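Local structure of putative PLP-dependent aminotransferase (Bacillus cereus ATCC 10987, 3JU7) at residues Leu19-Glu24 / Asn38-Gln43; Ser28-Tyr31 / Gly35-Asn38; Ser11-Ile16 / Gly243-Lys248; Phe193-Gly198 / Glu237-Ile242; Gly199-Tyr202 / Asp208-Arg211. The protein probably acts as a pyridoxal-phosphate-dependent aminotransferase of the DegT/DnrJ/EryC1/StrS family and carries bound calcium ions. One frame throughout, in Å; residues are numbered along the deposited sequence.

Contact 1: Leu19-Glu24 / Asn38-Gln43; sequences LDELKE and NQRFEQ. With CA (calcium ion), chain C; CA (calcium ion), chain E.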
# COMPACT_ATOMS: atom_id res chain seq x y z
N LEU A 19 -8.08 -9.72 20.60
CA LEU A 19 -9.41 -10.22 20.26
C LEU A 19 -10.48 -9.22 20.70
O LEU A 19 -11.40 -8.95 19.96
CB LEU A 19 -9.65 -11.61 20.86
CG LEU A 19 -10.73 -12.53 20.28
CD1 LEU A 19 -10.67 -12.57 18.77
CD2 LEU A 19 -10.52 -13.95 20.82
N ASP A 20 -10.36 -8.68 21.90
CA ASP A 20 -11.21 -7.57 22.33
C ASP A 20 -11.32 -6.45 21.30
O ASP A 20 -12.40 -5.98 21.03
CB ASP A 20 -10.67 -6.97 23.61
CG ASP A 20 -10.85 -7.87 24.77
OD1 ASP A 20 -11.58 -8.90 24.69
OD2 ASP A 20 -10.26 -7.54 25.79
N GLU A 21 -10.21 -6.03 20.74
CA GLU A 21 -10.26 -5.00 19.73
C GLU A 21 -10.99 -5.48 18.48
O GLU A 21 -11.75 -4.71 17.89
CB GLU A 21 -8.86 -4.50 19.36
CG GLU A 21 -8.23 -3.61 20.42
CD GLU A 21 -7.63 -4.38 21.60
OE1 GLU A 21 -7.53 -5.62 21.54
OE2 GLU A 21 -7.28 -3.74 22.60
N LEU A 22 -10.76 -6.73 18.08
CA LEU A 22 -11.52 -7.32 16.97
C LEU A 22 -13.03 -7.32 17.27
O LEU A 22 -13.84 -7.03 16.38
CB LEU A 22 -11.02 -8.74 16.64
CG LEU A 22 -9.58 -8.83 16.11
CD1 LEU A 22 -9.24 -10.26 15.74
CD2 LEU A 22 -9.34 -7.94 14.93
N LYS A 23 -13.43 -7.62 18.51
CA LYS A 23 -14.84 -7.48 18.88
C LYS A 23 -15.31 -6.04 18.73
O LYS A 23 -16.39 -5.79 18.22
CB LYS A 23 -15.15 -7.96 20.30
CG LYS A 23 -14.91 -9.46 20.56
CD LYS A 23 -15.55 -10.45 19.56
CE LYS A 23 -17.03 -10.76 19.82
NZ LYS A 23 -17.37 -12.13 19.31
N GLU A 24 -14.50 -5.08 19.16
CA GLU A 24 -14.87 -3.68 18.96
C GLU A 24 -15.12 -3.36 17.49
O GLU A 24 -16.10 -2.69 17.15
CB GLU A 24 -13.78 -2.77 19.43
CG GLU A 24 -13.74 -2.54 20.89
CD GLU A 24 -12.76 -1.45 21.21
OE1 GLU A 24 -13.03 -0.28 20.84
OE2 GLU A 24 -11.72 -1.76 21.80
N ASN A 38 -7.51 2.78 14.83
CA ASN A 38 -6.34 3.47 14.29
C ASN A 38 -6.06 4.78 15.02
O ASN A 38 -4.92 5.07 15.40
CB ASN A 38 -6.52 3.73 12.83
CG ASN A 38 -5.22 4.15 12.14
OD1 ASN A 38 -4.40 3.30 11.74
ND2 ASN A 38 -5.05 5.44 11.98
N GLN A 39 -7.07 5.59 15.26
CA GLN A 39 -6.84 6.82 16.03
C GLN A 39 -6.31 6.47 17.41
O GLN A 39 -5.42 7.16 17.91
CB GLN A 39 -8.10 7.65 16.21
CG GLN A 39 -8.75 8.21 14.95
CD GLN A 39 -10.15 8.74 15.22
OE1 GLN A 39 -10.38 9.47 16.22
NE2 GLN A 39 -11.11 8.36 14.37
N ARG A 40 -6.86 5.43 18.04
CA ARG A 40 -6.43 5.06 19.40
C ARG A 40 -4.97 4.66 19.37
O ARG A 40 -4.19 5.07 20.21
CB ARG A 40 -7.27 3.92 19.98
CG ARG A 40 -6.98 3.60 21.46
CD ARG A 40 -7.74 2.36 21.98
NE ARG A 40 -9.15 2.53 21.70
CZ ARG A 40 -10.04 1.56 21.57
NH1 ARG A 40 -9.71 0.29 21.72
NH2 ARG A 40 -11.29 1.89 21.30
N PHE A 41 -4.60 3.90 18.36
CA PHE A 41 -3.23 3.44 18.20
C PHE A 41 -2.26 4.63 18.10
O PHE A 41 -1.23 4.66 18.78
CB PHE A 41 -3.17 2.53 16.95
CG PHE A 41 -1.80 1.94 16.66
CD1 PHE A 41 -0.92 1.56 17.69
CD2 PHE A 41 -1.43 1.68 15.34
CE1 PHE A 41 0.32 0.98 17.40
CE2 PHE A 41 -0.20 1.10 15.04
CZ PHE A 41 0.68 0.75 16.07
N GLU A 42 -2.62 5.61 17.27
CA GLU A 42 -1.79 6.80 17.07
C GLU A 42 -1.72 7.63 18.34
O GLU A 42 -0.68 8.17 18.64
CB GLU A 42 -2.32 7.65 15.91
CG GLU A 42 -2.23 6.98 14.53
CD GLU A 42 -3.02 7.75 13.48
OE1 GLU A 42 -3.86 8.60 13.86
OE2 GLU A 42 -2.83 7.51 12.28
N GLN A 43 -2.83 7.73 19.07
CA GLN A 43 -2.84 8.50 20.31
C GLN A 43 -1.95 7.81 21.33
O GLN A 43 -1.26 8.46 22.12
CB GLN A 43 -4.27 8.71 20.86
CA CA C . -8.42 -5.82 26.31
CA CA E . -9.54 -8.69 27.89
O HOH W 1 -7.57 -1.08 22.77
O HOH W 2 -7.13 -6.56 24.29
O HOH W 3 -6.80 -7.47 27.78
O HOH W 4 -8.50 -10.37 26.57
O HOH W 5 -10.97 -6.54 28.86
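R40 on helix 36-48 reaches across to helix 19-28 and forms a two-pronged salt bridge to the carboxylate of E24 through NH1 and NH2. R40 NH2 donates to E24 OE1 over 2.8 Å in a nearly straight bond (170°), and R40 NH1 donates to E24 OE2 at 2.9 Å. Each carboxylate oxygen receives on its syn lone pair and lies close to the guanidinium plane, so this pairing holds the two flat groups nearly coplanar, 17° apart. With CG of R40 anti to its backbone N (chi1 -173°), the arginine leaves its helix in the direction of E24, whose own chain is extended beyond CG. R40 NH1 has a second acceptor, a water 2.7 Å from it, and that water donates to E21 OE2 at 2.7 Å. The arginine charge is therefore probably balanced by two acids, E24 directly and E21 through water. E21 OE1 lies 2.9 Å from a water that ligates a calcium ion. D20 OD2 bridges that ion, at 2.6 Å, and a second calcium ion, at 2.5 Å. On helix 36-48, N38 OD1 pairs with T58 OG1, and E42 OE2 with K213 NZ and T58 N. L19, L22 and K23 pack on V15 of the second subunit. Helix 237-248 lies beside the pair, touching E21 through A241 and R40 through I244, and strand 55-59 meets F41 and E42.

Contact 2: Ser28-Tyr31 / Gly35-Asn38; sequences SHIY and GPIN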
# COMPACT_ATOMS: atom_id res chain seq x y z
N SER A 28 -18.54 -2.07 15.84
CA SER A 28 -18.61 -0.70 15.30
C SER A 28 -18.95 -0.65 13.81
O SER A 28 -19.37 0.38 13.30
CB SER A 28 -17.27 0.00 15.53
OG SER A 28 -16.37 -0.38 14.49
N HIS A 29 -18.67 -1.74 13.10
CA HIS A 29 -18.75 -1.75 11.63
C HIS A 29 -17.92 -0.63 11.02
O HIS A 29 -18.32 -0.04 10.06
CB HIS A 29 -20.20 -1.63 11.13
CG HIS A 29 -21.02 -2.82 11.46
ND1 HIS A 29 -21.27 -3.82 10.55
CD2 HIS A 29 -21.60 -3.20 12.62
CE1 HIS A 29 -21.99 -4.77 11.14
NE2 HIS A 29 -22.20 -4.41 12.39
N ILE A 30 -16.77 -0.33 11.60
CA ILE A 30 -15.81 0.60 10.97
C ILE A 30 -14.56 -0.27 10.89
O ILE A 30 -14.10 -0.82 11.91
CB ILE A 30 -15.57 1.89 11.79
CG1 ILE A 30 -16.91 2.59 12.13
CG2 ILE A 30 -14.63 2.83 11.07
CD1 ILE A 30 -16.76 3.85 12.91
N TYR A 31 -14.09 -0.44 9.66
CA TYR A 31 -13.03 -1.36 9.31
C TYR A 31 -11.75 -0.73 8.75
O TYR A 31 -10.72 -1.40 8.74
CB TYR A 31 -13.54 -2.37 8.29
CG TYR A 31 -14.77 -3.08 8.78
CD1 TYR A 31 -14.68 -4.11 9.70
CD2 TYR A 31 -16.02 -2.70 8.34
CE1 TYR A 31 -15.83 -4.73 10.20
CE2 TYR A 31 -17.18 -3.34 8.81
CZ TYR A 31 -17.07 -4.35 9.74
OH TYR A 31 -18.22 -4.99 10.19
N GLY A 35 -10.14 4.81 11.18
CA GLY A 35 -11.12 4.45 12.17
C GLY A 35 -10.68 4.65 13.62
O GLY A 35 -9.55 5.04 13.90
N PRO A 36 -11.59 4.41 14.55
CA PRO A 36 -11.31 4.74 15.95
C PRO A 36 -10.15 3.95 16.56
O PRO A 36 -9.51 4.45 17.46
CB PRO A 36 -12.62 4.38 16.68
CG PRO A 36 -13.56 3.93 15.69
CD PRO A 36 -12.94 3.88 14.33
N ILE A 37 -9.91 2.72 16.10
CA ILE A 37 -8.84 1.87 16.64
C ILE A 37 -7.53 2.41 16.11
O ILE A 37 -6.56 2.57 16.85
CB ILE A 37 -9.09 0.37 16.30
CG1 ILE A 37 -10.29 -0.11 17.12
CG2 ILE A 37 -7.86 -0.53 16.58
CD1 ILE A 37 -10.98 -1.20 16.45
N ASN A 38 -7.51 2.78 14.83
CA ASN A 38 -6.34 3.47 14.29
C ASN A 38 -6.06 4.78 15.02
O ASN A 38 -4.92 5.07 15.40
CB ASN A 38 -6.52 3.73 12.83
CG ASN A 38 -5.22 4.15 12.14
OD1 ASN A 38 -4.40 3.30 11.74
ND2 ASN A 38 -5.05 5.44 11.98
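The backbone approaches itself between I30 and G35, their CA atoms 6.2 Å apart, after H29 has left helix 19-28 with a positive phi of 53° and before G35 takes the N-cap position of helix 36-48. The unit is thus a short loop connecting two helices, from the end of 19-28 to the N-cap of 36-48, with an ST turn on its first side: S28 OG accepts from the backbone N of I30 at 2.9 Å. The same OG is also hydrogen-bonded to the carbonyl O of I25, which ties the turn back to the helix it ends. Between the two segments the contact is apolar. The CG2 methyl of I30 stands anti to the backbone N and is thereby presented to the second segment, while I30 CD1, on the other branch, also nears P36 CD, at 4.1 Å. I30 and P36 are exposed, whereas G35 is buried. The start of helix 36-48 is satisfied from elsewhere, since the carboxylate of E237 accepts from the backbone N atoms of I37 and N38. Y31, turned away from the helix start, packs on Y238, and its neighbour H29 bonds through ND1 to A10 O of the second subunit. At the heart of the contact, I30 CG2 rests 3.8 Å from P36 CD and 4.0 Å from G35 CA.

Contact 3: Ser11-Ile16 / Gly243-Lys248; sequences STVPVI and GIATMK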
# COMPACT_ATOMS: atom_id res chain seq x y z
N SER A 11 7.58 -13.40 15.39
CA SER A 11 6.51 -13.71 16.30
C SER A 11 5.70 -12.46 16.64
O SER A 11 6.09 -11.69 17.50
CB SER A 11 7.04 -14.34 17.58
OG SER A 11 7.68 -15.57 17.32
N THR A 12 4.58 -12.25 15.96
CA THR A 12 3.70 -11.13 16.28
C THR A 12 2.90 -11.53 17.52
O THR A 12 2.80 -12.71 17.85
CB THR A 12 2.75 -10.80 15.11
OG1 THR A 12 1.87 -11.91 14.92
CG2 THR A 12 3.52 -10.54 13.78
N VAL A 13 2.30 -10.58 18.21
CA VAL A 13 1.44 -10.97 19.32
C VAL A 13 0.29 -11.92 18.88
O VAL A 13 -0.30 -11.74 17.83
CB VAL A 13 0.91 -9.78 20.09
CG1 VAL A 13 2.09 -8.99 20.59
CG2 VAL A 13 0.02 -8.93 19.22
N PRO A 14 0.03 -12.96 19.67
CA PRO A 14 -1.01 -13.92 19.33
C PRO A 14 -2.41 -13.33 19.34
O PRO A 14 -2.65 -12.35 20.03
CB PRO A 14 -0.91 -14.96 20.47
CG PRO A 14 0.26 -14.62 21.24
CD PRO A 14 0.61 -13.23 20.99
N VAL A 15 -3.34 -13.99 18.65
CA VAL A 15 -4.69 -13.45 18.51
C VAL A 15 -5.38 -13.12 19.86
O VAL A 15 -6.09 -12.11 19.96
CB VAL A 15 -5.62 -14.33 17.63
CG1 VAL A 15 -5.70 -15.81 18.17
CG2 VAL A 15 -7.01 -13.65 17.48
N ILE A 16 -5.15 -13.89 20.91
CA ILE A 16 -5.89 -13.63 22.17
C ILE A 16 -5.65 -12.16 22.66
O ILE A 16 -6.51 -11.56 23.25
CB ILE A 16 -5.54 -14.66 23.27
CG1 ILE A 16 -6.55 -14.66 24.44
CG2 ILE A 16 -4.14 -14.41 23.85
CD1 ILE A 16 -7.83 -15.34 24.19
N GLY A 243 -1.40 -3.58 16.19
CA GLY A 243 -0.47 -2.56 16.67
C GLY A 243 -0.70 -2.20 18.11
O GLY A 243 0.26 -2.11 18.91
N ILE A 244 -1.95 -1.97 18.50
CA ILE A 244 -2.23 -1.63 19.90
C ILE A 244 -1.78 -2.72 20.87
O ILE A 244 -1.30 -2.43 21.99
CB ILE A 244 -3.76 -1.40 20.15
CG1 ILE A 244 -4.21 -0.06 19.57
CG2 ILE A 244 -4.14 -1.51 21.69
CD1 ILE A 244 -5.70 0.11 19.65
N ALA A 245 -1.99 -3.98 20.48
CA ALA A 245 -1.62 -5.11 21.33
C ALA A 245 -0.12 -5.23 21.38
O ALA A 245 0.41 -5.70 22.37
CB ALA A 245 -2.26 -6.45 20.81
N THR A 246 0.54 -4.85 20.29
CA THR A 246 1.97 -4.89 20.25
C THR A 246 2.57 -3.81 21.15
O THR A 246 3.65 -4.02 21.70
CB THR A 246 2.49 -4.74 18.83
OG1 THR A 246 1.94 -5.78 18.03
CG2 THR A 246 4.04 -4.81 18.79
N MSE A 247 1.88 -2.67 21.31
CA MSE A 247 2.30 -1.65 22.25
C MSE A 247 2.25 -2.20 23.67
O MSE A 247 3.10 -1.86 24.47
CB MSE A 247 1.43 -0.36 22.21
CG MSE A 247 1.65 0.55 21.01
SE MSE A 247 3.37 1.42 21.06
CE MSE A 247 2.99 2.45 22.65
N LYS A 248 1.25 -3.00 24.00
CA LYS A 248 1.16 -3.46 25.38
C LYS A 248 2.26 -4.51 25.70
O LYS A 248 2.73 -4.60 26.83
CB LYS A 248 -0.28 -3.87 25.75
CG LYS A 248 -0.73 -5.31 25.46
CD LYS A 248 -2.23 -5.57 25.88
CE LYS A 248 -2.91 -6.70 25.00
NZ LYS A 248 -4.34 -7.07 25.31
O HOH W 6 3.24 -8.02 17.37
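V13, in the loop ahead of helix 19-28, sets its two methyls against A245 and T246 of helix 237-248. The tight part is this one valine: V13 CG2 lies 3.7 Å from A245 CB and 3.9 Å from T246 OG1, and V13 CG1 sits about as near T246 OG1, at 4.1 Å. A chi1 of -59° puts CG1 beside the backbone N and CG2 in the crowded position between N and the carbonyl carbon. On one flank the joint is looser and wet, although still buried. There a water accepts from V13 N at 2.9 Å and donates to T246 OG1 at 2.7 Å, while the threonine hydroxyl turns its own bond to the carbonyl O of I242 one helical turn back. A backbone N-H in a loop is thus satisfied by a single bridging water. Away from the water, I16 and K248 are exposed, and K248 makes no contact with residues 11-16, its NZ bonding instead to E17 O. Beyond V13, V15 N bonds to D26 OD2 of the second subunit. The far side of helix 237-248 faces helix 36-48 through I244 and M247, and T246 turns toward the loop residues F193 and I195.

Contact 4: Phe193-Gly198 / Glu237-Ile242; sequences FGIGEG and EYAAAI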
# COMPACT_ATOMS: atom_id res chain seq x y z
N PHE A 193 9.22 -4.03 16.01
CA PHE A 193 7.80 -3.74 16.29
C PHE A 193 7.00 -4.26 15.09
O PHE A 193 6.65 -3.49 14.20
CB PHE A 193 7.56 -2.25 16.50
CG PHE A 193 6.26 -1.92 17.21
CD1 PHE A 193 5.05 -1.94 16.53
CD2 PHE A 193 6.27 -1.55 18.55
CE1 PHE A 193 3.85 -1.64 17.22
CE2 PHE A 193 5.13 -1.24 19.21
CZ PHE A 193 3.91 -1.29 18.55
N GLY A 194 6.68 -5.55 15.08
CA GLY A 194 6.12 -6.19 13.91
C GLY A 194 4.71 -6.68 14.07
O GLY A 194 4.42 -7.47 14.99
N ILE A 195 3.83 -6.24 13.16
CA ILE A 195 2.42 -6.60 13.20
C ILE A 195 1.91 -7.37 11.99
O ILE A 195 0.78 -7.86 12.02
CB ILE A 195 1.54 -5.36 13.39
CG1 ILE A 195 1.43 -4.57 12.10
CG2 ILE A 195 2.11 -4.51 14.55
CD1 ILE A 195 0.63 -3.26 12.23
N GLY A 196 2.75 -7.53 10.96
CA GLY A 196 2.31 -8.07 9.67
C GLY A 196 2.78 -7.12 8.58
O GLY A 196 3.94 -7.13 8.23
N GLU A 197 1.88 -6.29 8.09
CA GLU A 197 2.20 -5.16 7.24
C GLU A 197 1.70 -3.86 7.91
O GLU A 197 0.61 -3.82 8.49
CB GLU A 197 1.56 -5.30 5.87
CG GLU A 197 2.11 -6.45 5.03
CD GLU A 197 3.45 -6.16 4.35
OE1 GLU A 197 3.87 -4.99 4.25
OE2 GLU A 197 4.07 -7.13 3.87
N GLY A 198 2.54 -2.84 7.88
CA GLY A 198 2.20 -1.56 8.45
C GLY A 198 3.41 -0.64 8.53
O GLY A 198 4.53 -1.03 8.26
N GLU A 237 -8.33 -1.11 10.27
CA GLU A 237 -8.61 -1.22 11.73
C GLU A 237 -8.01 -2.51 12.32
O GLU A 237 -7.57 -2.56 13.44
CB GLU A 237 -10.11 -1.22 11.92
CG GLU A 237 -10.78 0.14 11.74
CD GLU A 237 -10.37 1.14 12.84
OE1 GLU A 237 -9.29 1.77 12.76
OE2 GLU A 237 -11.14 1.29 13.78
N TYR A 238 -7.95 -3.55 11.49
CA TYR A 238 -7.43 -4.82 11.92
C TYR A 238 -5.92 -4.74 12.21
O TYR A 238 -5.46 -5.19 13.27
CB TYR A 238 -7.72 -5.85 10.86
CG TYR A 238 -9.20 -6.13 10.60
CD1 TYR A 238 -9.97 -6.82 11.54
CD2 TYR A 238 -9.82 -5.76 9.39
CE1 TYR A 238 -11.30 -7.11 11.30
CE2 TYR A 238 -11.15 -6.06 9.15
CZ TYR A 238 -11.88 -6.74 10.11
OH TYR A 238 -13.20 -7.04 9.93
N ALA A 239 -5.16 -4.16 11.29
CA ALA A 239 -3.76 -3.87 11.51
C ALA A 239 -3.57 -2.99 12.74
O ALA A 239 -2.73 -3.30 13.58
CB ALA A 239 -3.12 -3.23 10.26
N ALA A 240 -4.36 -1.93 12.90
CA ALA A 240 -4.26 -1.09 14.13
C ALA A 240 -4.50 -1.88 15.40
O ALA A 240 -3.87 -1.63 16.42
CB ALA A 240 -5.21 0.06 14.08
N ALA A 241 -5.45 -2.82 15.34
CA ALA A 241 -5.76 -3.70 16.49
C ALA A 241 -4.50 -4.44 16.95
O ALA A 241 -4.19 -4.45 18.14
CB ALA A 241 -6.86 -4.72 16.10
N ILE A 242 -3.77 -5.02 16.00
CA ILE A 242 -2.55 -5.74 16.34
C ILE A 242 -1.50 -4.73 16.84
O ILE A 242 -0.82 -4.98 17.82
CB ILE A 242 -2.01 -6.61 15.17
CG1 ILE A 242 -3.09 -7.62 14.75
CG2 ILE A 242 -0.76 -7.34 15.60
CD1 ILE A 242 -2.64 -8.74 13.89
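I195 carries the contact, set against A239 and I242, which lie on one face of helix 237-248. Its CB meets I242 CG2 at 3.8 Å, while CD1, at the end of the CG1 branch, approaches the helix backbone at A239 O (3.6 Å) and, more loosely, A239 CB (4.2 Å). A chi1 of 76° swings CG1 between the backbone N and the carbonyl carbon, which carries CD1 out to A239. The main chain joins in: I242 CG2 lies 3.9 Å from I195 O, and E197 O is 4.2 Å from A239 CB. In the next shell, G196 turns the chain with phi 130°, a conformation that by itself calls for glycine, since a CB would jam against the carbonyl O of I195. Backbone bonds hold I195 and G198 to F187 and G196 to A189. The carboxylate of E197 leads away from the helix to the second subunit, where T32, N232 and K234 bind it. On the helix side, I242 and Y238 also reach that subunit. The loop begins two residues after K191, which is not modelled and is predicted to carry the pyridoxal phosphate, and runs into strand 199-203, consistent with the loop after the cofactor lysine in fold-type I aminotransferases.

Contact 5: Gly199-Tyr202 / Asp208-Arg211; sequences GLIY and DIQR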
# COMPACT_ATOMS: atom_id res chain seq x y z
N GLY A 199 3.16 0.60 8.91
CA GLY A 199 4.20 1.58 9.10
C GLY A 199 3.62 2.81 9.76
O GLY A 199 2.42 2.87 10.03
N LEU A 200 4.51 3.79 10.00
CA LEU A 200 4.18 5.03 10.69
C LEU A 200 5.06 6.17 10.18
O LEU A 200 6.24 5.97 9.80
CB LEU A 200 4.39 4.87 12.17
CG LEU A 200 3.81 5.95 13.12
CD1 LEU A 200 2.35 5.72 13.43
CD2 LEU A 200 4.59 6.06 14.40
N ILE A 201 4.49 7.38 10.18
CA ILE A 201 5.25 8.60 9.90
C ILE A 201 5.11 9.53 11.08
O ILE A 201 4.02 9.74 11.56
CB ILE A 201 4.81 9.35 8.61
CG1 ILE A 201 4.72 8.37 7.44
CG2 ILE A 201 5.81 10.47 8.32
CD1 ILE A 201 4.39 9.01 6.08
N TYR A 202 6.23 10.06 11.55
CA TYR A 202 6.24 11.05 12.63
C TYR A 202 6.80 12.35 12.09
O TYR A 202 7.72 12.34 11.28
CB TYR A 202 7.14 10.61 13.79
CG TYR A 202 7.34 11.72 14.79
CD1 TYR A 202 6.40 11.98 15.78
CD2 TYR A 202 8.45 12.57 14.70
CE1 TYR A 202 6.56 13.02 16.68
CE2 TYR A 202 8.62 13.62 15.61
CZ TYR A 202 7.68 13.83 16.61
OH TYR A 202 7.86 14.87 17.50
N ASP A 208 1.90 19.06 8.30
CA ASP A 208 2.40 18.11 7.29
C ASP A 208 1.81 16.71 7.45
O ASP A 208 1.45 16.06 6.47
CB ASP A 208 3.93 18.01 7.34
CG ASP A 208 4.64 19.29 6.86
OD1 ASP A 208 3.98 20.16 6.23
OD2 ASP A 208 5.85 19.41 7.14
N ILE A 209 1.73 16.25 8.68
CA ILE A 209 1.10 14.96 9.00
C ILE A 209 -0.37 14.96 8.60
O ILE A 209 -0.83 13.99 8.04
CB ILE A 209 1.24 14.61 10.50
CG1 ILE A 209 2.73 14.38 10.82
CG2 ILE A 209 0.36 13.39 10.90
CD1 ILE A 209 3.33 13.17 10.22
N GLN A 210 -1.10 16.04 8.89
CA GLN A 210 -2.52 16.15 8.41
C GLN A 210 -2.60 15.99 6.88
O GLN A 210 -3.47 15.29 6.34
CB GLN A 210 -3.12 17.49 8.79
CG GLN A 210 -3.30 17.64 10.32
CD GLN A 210 -3.62 19.06 10.82
OE1 GLN A 210 -3.71 20.02 10.04
NE2 GLN A 210 -3.79 19.18 12.14
N ARG A 211 -1.66 16.62 6.20
CA ARG A 211 -1.64 16.55 4.76
C ARG A 211 -1.32 15.13 4.29
O ARG A 211 -1.97 14.63 3.37
CB ARG A 211 -0.64 17.57 4.20
CG ARG A 211 -0.79 17.78 2.76
CD ARG A 211 -0.29 19.14 2.35
NE ARG A 211 -1.23 20.15 2.76
CZ ARG A 211 -0.94 21.44 2.88
NH1 ARG A 211 0.28 21.88 2.60
NH2 ARG A 211 -1.90 22.28 3.26
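The hydroxyl of Y202, a residue whose main chain touches I209, is gripped at its far end by two groups: it is hydrogen-bonded both to R53 O and to the backbone N of D178. With the ring also stacked on F50, the tyrosine is held on the face of the sheet away from the helix. The motif is a strand followed by a short turn and a helix, in which strand 199-203 runs antiparallel to both its neighbours, 55-59 and 182-186, like the single reversed strand of the large-domain sheet in fold-type I aminotransferases. Helix 206-215 then folds back over the opposite face, and I209 meets I201 there. The two isoleucines lie antiparallel, each passing alongside the other. I209 enters with CD1 leading: chi1 of -66° and chi2 of -69° bend the ethyl branch toward the strand, where the methyl lies near the peptide that joins I201 to Y202, with I209 CD1 4.0 Å from Y202 C. I201 meets it with the CG2 branch, its CB already directed at the helix, and I201 CG2 comes to 4.1 Å from I209 CD1. Neighbouring strands complete the apolar layer, since I209 also touches M182 and A55, and I201 packs on M182 and I184. Backbone bonds to T57 and I183 fix I201 and Y202 in the sheet. The I209 CD1 methyl stands 3.7 Å from I201 O.

From the N terminus, residues 11-16 open contact 3, which closes only at 243-248 and encloses every other contact. Within that loop, contact 1 joins helix 19-28 to helix 36-48, and contact 2 closes the turn between them, sharing N38 with contact 1. Contact 4 opens later, at 193-198, and ends at 237-242, just before the second segment of contact 3 on the same helix. Contact 5, a short strand-to-helix closure, is nested inside contact 4 and continues its first segment. Helix 237-248 brings contacts 1 to 4 together, F41 and I37 packing on I244, whereas contact 5 lies apart, where the sheet meets helix 206-215, its centre about 17 Å from that of contact 4.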